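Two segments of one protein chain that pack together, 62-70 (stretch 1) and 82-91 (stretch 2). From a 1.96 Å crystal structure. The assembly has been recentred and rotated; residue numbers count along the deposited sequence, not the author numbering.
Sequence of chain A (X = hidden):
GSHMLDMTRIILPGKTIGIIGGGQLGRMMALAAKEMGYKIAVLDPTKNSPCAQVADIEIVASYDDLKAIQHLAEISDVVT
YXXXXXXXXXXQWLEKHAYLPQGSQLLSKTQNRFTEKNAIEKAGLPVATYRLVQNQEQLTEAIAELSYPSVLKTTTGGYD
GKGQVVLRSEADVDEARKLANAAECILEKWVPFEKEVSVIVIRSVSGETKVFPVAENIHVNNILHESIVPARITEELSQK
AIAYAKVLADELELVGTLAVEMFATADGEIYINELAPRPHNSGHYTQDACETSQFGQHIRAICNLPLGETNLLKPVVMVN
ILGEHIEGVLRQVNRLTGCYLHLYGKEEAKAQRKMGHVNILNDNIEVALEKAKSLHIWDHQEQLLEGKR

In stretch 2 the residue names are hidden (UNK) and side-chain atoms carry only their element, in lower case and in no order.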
# COMPACT_ATOMS: atom_id res chain seq x y z
N SER A 62 11.16 -19.40 -19.68
CA SER A 62 9.88 -19.54 -20.37
C SER A 62 8.81 -20.13 -19.47
O SER A 62 9.11 -20.95 -18.60
CB SER A 62 10.01 -20.47 -21.59
OG SER A 62 10.94 -19.98 -22.54
N TYR A 63 7.56 -19.76 -19.72
CA TYR A 63 6.45 -20.27 -18.92
C TYR A 63 6.17 -21.78 -19.14
O TYR A 63 5.46 -22.40 -18.34
CB TYR A 63 5.17 -19.47 -19.18
CG TYR A 63 5.22 -18.01 -18.78
CD1 TYR A 63 4.95 -17.00 -19.72
CD2 TYR A 63 5.52 -17.62 -17.47
CE1 TYR A 63 4.97 -15.65 -19.37
CE2 TYR A 63 5.56 -16.28 -17.10
CZ TYR A 63 5.28 -15.30 -18.05
OH TYR A 63 5.31 -13.97 -17.70
N ASP A 64 6.71 -22.35 -20.22
CA ASP A 64 6.53 -23.78 -20.52
C ASP A 64 7.75 -24.62 -20.14
O ASP A 64 7.79 -25.82 -20.42
CB ASP A 64 6.15 -24.00 -22.00
CG ASP A 64 7.21 -23.45 -22.95
OD1 ASP A 64 6.94 -23.41 -24.17
OD2 ASP A 64 8.31 -23.06 -22.50
N ASP A 65 8.74 -23.98 -19.51
CA ASP A 65 9.97 -24.62 -19.09
C ASP A 65 9.74 -25.31 -17.74
O ASP A 65 9.85 -24.67 -16.68
CB ASP A 65 11.09 -23.57 -19.03
CG ASP A 65 12.44 -24.13 -18.61
OD1 ASP A 65 13.43 -23.36 -18.65
OD2 ASP A 65 12.53 -25.32 -18.23
N LEU A 66 9.40 -26.60 -17.78
CA LEU A 66 8.97 -27.31 -16.57
C LEU A 66 10.04 -27.34 -15.48
O LEU A 66 9.71 -27.20 -14.31
CB LEU A 66 8.44 -28.73 -16.88
CG LEU A 66 8.15 -29.67 -15.69
CD1 LEU A 66 7.04 -29.16 -14.77
CD2 LEU A 66 7.83 -31.08 -16.16
N LYS A 67 11.31 -27.47 -15.86
CA LYS A 67 12.43 -27.41 -14.91
C LYS A 67 12.47 -26.09 -14.13
O LYS A 67 12.72 -26.08 -12.92
CB LYS A 67 13.78 -27.63 -15.61
CG LYS A 67 13.88 -28.92 -16.45
CD LYS A 67 14.35 -30.12 -15.66
CE LYS A 67 15.14 -31.08 -16.56
NZ LYS A 67 15.16 -32.47 -16.03
N ALA A 68 12.25 -24.98 -14.82
CA ALA A 68 12.24 -23.66 -14.17
C ALA A 68 11.02 -23.52 -13.25
O ALA A 68 11.15 -23.05 -12.13
CB ALA A 68 12.27 -22.55 -15.20
N ILE A 69 9.85 -23.93 -13.73
CA ILE A 69 8.62 -23.98 -12.93
C ILE A 69 8.88 -24.79 -11.64
O ILE A 69 8.45 -24.40 -10.55
CB ILE A 69 7.43 -24.60 -13.75
CG1 ILE A 69 6.89 -23.61 -14.80
CG2 ILE A 69 6.29 -25.08 -12.83
CD1 ILE A 69 6.28 -22.34 -14.22
N GLN A 70 9.58 -25.92 -11.80
CA GLN A 70 9.95 -26.77 -10.68
C GLN A 70 10.89 -26.06 -9.72
O GLN A 70 10.73 -26.19 -8.51
CB GLN A 70 10.58 -28.09 -11.18
CG GLN A 70 9.52 -29.10 -11.63
CD GLN A 70 10.10 -30.29 -12.38
OE1 GLN A 70 11.27 -30.31 -12.74
NE2 GLN A 70 9.26 -31.29 -12.62
N UNK A 82 0.19 -14.91 -12.22
CA UNK A 82 -0.41 -13.80 -12.96
C UNK A 82 -0.63 -14.27 -14.40
O UNK A 82 -1.65 -13.96 -15.02
c UNK A 82 0.54 -12.60 -12.96
c UNK A 82 0.50 -11.80 -14.27
o UNK A 82 2.57 -11.08 -15.17
c UNK A 82 1.63 -10.82 -14.39
o UNK A 82 1.55 -9.77 -13.72
N UNK A 83 0.34 -15.03 -14.91
CA UNK A 83 0.26 -15.55 -16.27
C UNK A 83 -0.69 -16.74 -16.27
O UNK A 83 -0.55 -17.66 -15.46
c UNK A 83 1.82 -18.43 -19.69
c UNK A 83 1.64 -15.94 -16.78
c UNK A 83 1.62 -16.51 -18.18
c UNK A 83 1.36 -15.69 -19.28
c UNK A 83 1.33 -16.23 -20.59
c UNK A 83 1.57 -17.60 -20.78
c UNK A 83 1.84 -17.88 -18.39
N UNK A 84 -1.67 -16.69 -17.17
CA UNK A 84 -2.79 -17.64 -17.15
C UNK A 84 -2.59 -18.84 -18.07
O UNK A 84 -3.15 -19.92 -17.81
o UNK A 84 -5.40 -14.18 -17.74
c UNK A 84 -4.08 -16.92 -17.52
c UNK A 84 -5.71 -15.10 -16.95
o UNK A 84 -6.88 -15.30 -16.59
c UNK A 84 -4.63 -16.02 -16.43
N UNK A 85 -1.81 -18.68 -19.14
CA UNK A 85 -1.69 -19.72 -20.15
C UNK A 85 -0.62 -20.77 -19.82
O UNK A 85 0.17 -21.15 -20.66
c UNK A 85 -1.50 -19.11 -21.55
n UNK A 85 -0.91 -20.08 -23.71
o UNK A 85 -2.67 -20.94 -22.59
c UNK A 85 -1.75 -20.12 -22.67
N UNK A 86 -0.63 -21.24 -18.57
CA UNK A 86 0.26 -22.31 -18.12
C UNK A 86 -0.30 -23.62 -18.69
O UNK A 86 -1.50 -23.87 -18.57
c UNK A 86 1.24 -23.51 -16.11
c UNK A 86 0.73 -21.03 -15.97
c UNK A 86 0.53 -20.95 -14.45
c UNK A 86 0.31 -22.38 -16.58
N UNK A 87 0.53 -24.43 -19.32
CA UNK A 87 -0.01 -25.68 -19.88
C UNK A 87 -0.32 -26.73 -18.80
O UNK A 87 0.12 -26.61 -17.65
o UNK A 87 3.17 -26.54 -21.40
c UNK A 87 0.84 -26.21 -21.05
o UNK A 87 2.32 -27.23 -19.49
c UNK A 87 2.21 -26.69 -20.61
N UNK A 88 -1.12 -27.73 -19.17
CA UNK A 88 -1.57 -28.71 -18.20
C UNK A 88 -0.48 -29.50 -17.48
O UNK A 88 -0.63 -29.76 -16.30
o UNK A 88 -7.58 -27.58 -20.45
c UNK A 88 -3.89 -29.09 -19.24
c UNK A 88 -4.57 -29.59 -20.34
c UNK A 88 -6.37 -28.05 -20.02
c UNK A 88 -5.72 -27.51 -18.90
c UNK A 88 -2.56 -29.68 -18.84
c UNK A 88 -4.48 -28.04 -18.52
c UNK A 88 -5.80 -29.08 -20.72
N UNK A 89 0.60 -29.89 -18.16
CA UNK A 89 1.65 -30.66 -17.48
C UNK A 89 2.33 -29.88 -16.35
O UNK A 89 2.70 -30.47 -15.33
c UNK A 89 4.32 -30.93 -20.32
c UNK A 89 3.53 -30.25 -19.24
c UNK A 89 6.72 -31.39 -19.89
n UNK A 89 5.43 -31.74 -19.80
n UNK A 89 7.06 -30.24 -20.45
n UNK A 89 7.66 -32.20 -19.42
c UNK A 89 2.69 -31.25 -18.46
N UNK A 90 2.47 -28.57 -16.53
CA UNK A 90 3.05 -27.69 -15.52
C UNK A 90 2.03 -27.42 -14.41
O UNK A 90 2.40 -27.46 -13.24
s UNK A 90 5.04 -26.56 -17.23
c UNK A 90 3.55 -26.38 -16.16
N UNK A 91 0.76 -27.19 -14.77
CA UNK A 91 -0.29 -26.99 -13.76
C UNK A 91 -0.48 -28.21 -12.87
O UNK A 91 -0.59 -28.06 -11.65
c UNK A 91 -1.63 -26.58 -14.39
c UNK A 91 -1.75 -24.14 -13.76
c UNK A 91 -1.77 -25.15 -14.91
c UNK A 91 -3.06 -25.03 -15.72
O HOH W 1 3.27 -23.56 -19.30
O HOH W 2 2.42 -12.81 -17.15
O HOH W 3 5.41 -27.57 -20.61
O HOH W 4 9.54 -28.47 -20.04

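Position 82 carries three side-chain carbons, the last bearing two oxygens, and reaches stretch 1 only through solvent: water 2 lies 2.6 Å from one of these oxygens and 3.2 Å from Tyr63 OH. A carboxylate on a three-carbon chain is Glu82, and the water donates to its OE1.

At position 83 one carbon leads to a six-carbon ring without a heteroatom. The ring lies over a face of Tyr63, with the planes at 11° and the centroids 3.8 Å apart, an offset stack. This is Phe83; its CD1 comes within 3.4 Å of Tyr63 CG, and its CB sits over the Tyr63 ring, 4.0 Å from the centroid.

Position 84 has three carbons and two terminal oxygens, out of reach of stretch 1: Glu84. Position 85 shows two carbons, the second bearing one oxygen and one nitrogen, and touches nothing on stretch 1; it is Asn85.

Position 86 has four carbons, forked at the first, with one arm two carbons long. Its CA is 6.6 Å from Tyr63 CA, yet the side chain points sideways and makes no close contact. The branching identifies Ile86.

At position 87 two carbons end in two oxygens, one of them 4.0 Å from Asp64 CB. This short carboxylate is Asp87. The oxygen near Asp64 is OD1, which also accepts from water 3, while OD2 caps the following helix, accepting from the backbone N of residue 90 at 3.3 Å.

Position 88 has one carbon leading to a six-carbon ring that bears one oxygen, and lies out of reach of stretch 1; it is Tyr88.

Position 89 runs through three carbons and a nitrogen to a carbon with two further nitrogens. Although its CB points sideways, the end comes nearer, laying one face of the planar group against Leu66, with a terminal nitrogen 3.5 Å from Leu66 CD2. This is the guanidinium of Arg89, and the nitrogen is NH2.

Position 90 has one carbon and one sulfur, the sulfur 4.0 Å from Leu66 CB and 4.2 Å from Ile69 CG1. It is Cys90, and here the backbones come close, with Leu66 CA and Cys90 CA 6.0 Å apart.

Position 91 has four carbons forked at the second and points away from stretch 1: Leu91.

The contact thus combines the aromatic stack with an apolar patch around Cys90. No direct hydrogen bond joins the stretches; water does this instead. Water 1 donates to Tyr63 O (2.7 Å) and accepts from Asp87 N (2.9 Å). Water 3 donates to Asp64 O and Asp87 OD1 and accepts from Arg89 NH1, while water 4 accepts from Leu66 N and Arg89 NH1, so the guanidinium packs on Leu66 while remaining hydrated.

Stretch 2, residues 82-91: EFENIDYRCL
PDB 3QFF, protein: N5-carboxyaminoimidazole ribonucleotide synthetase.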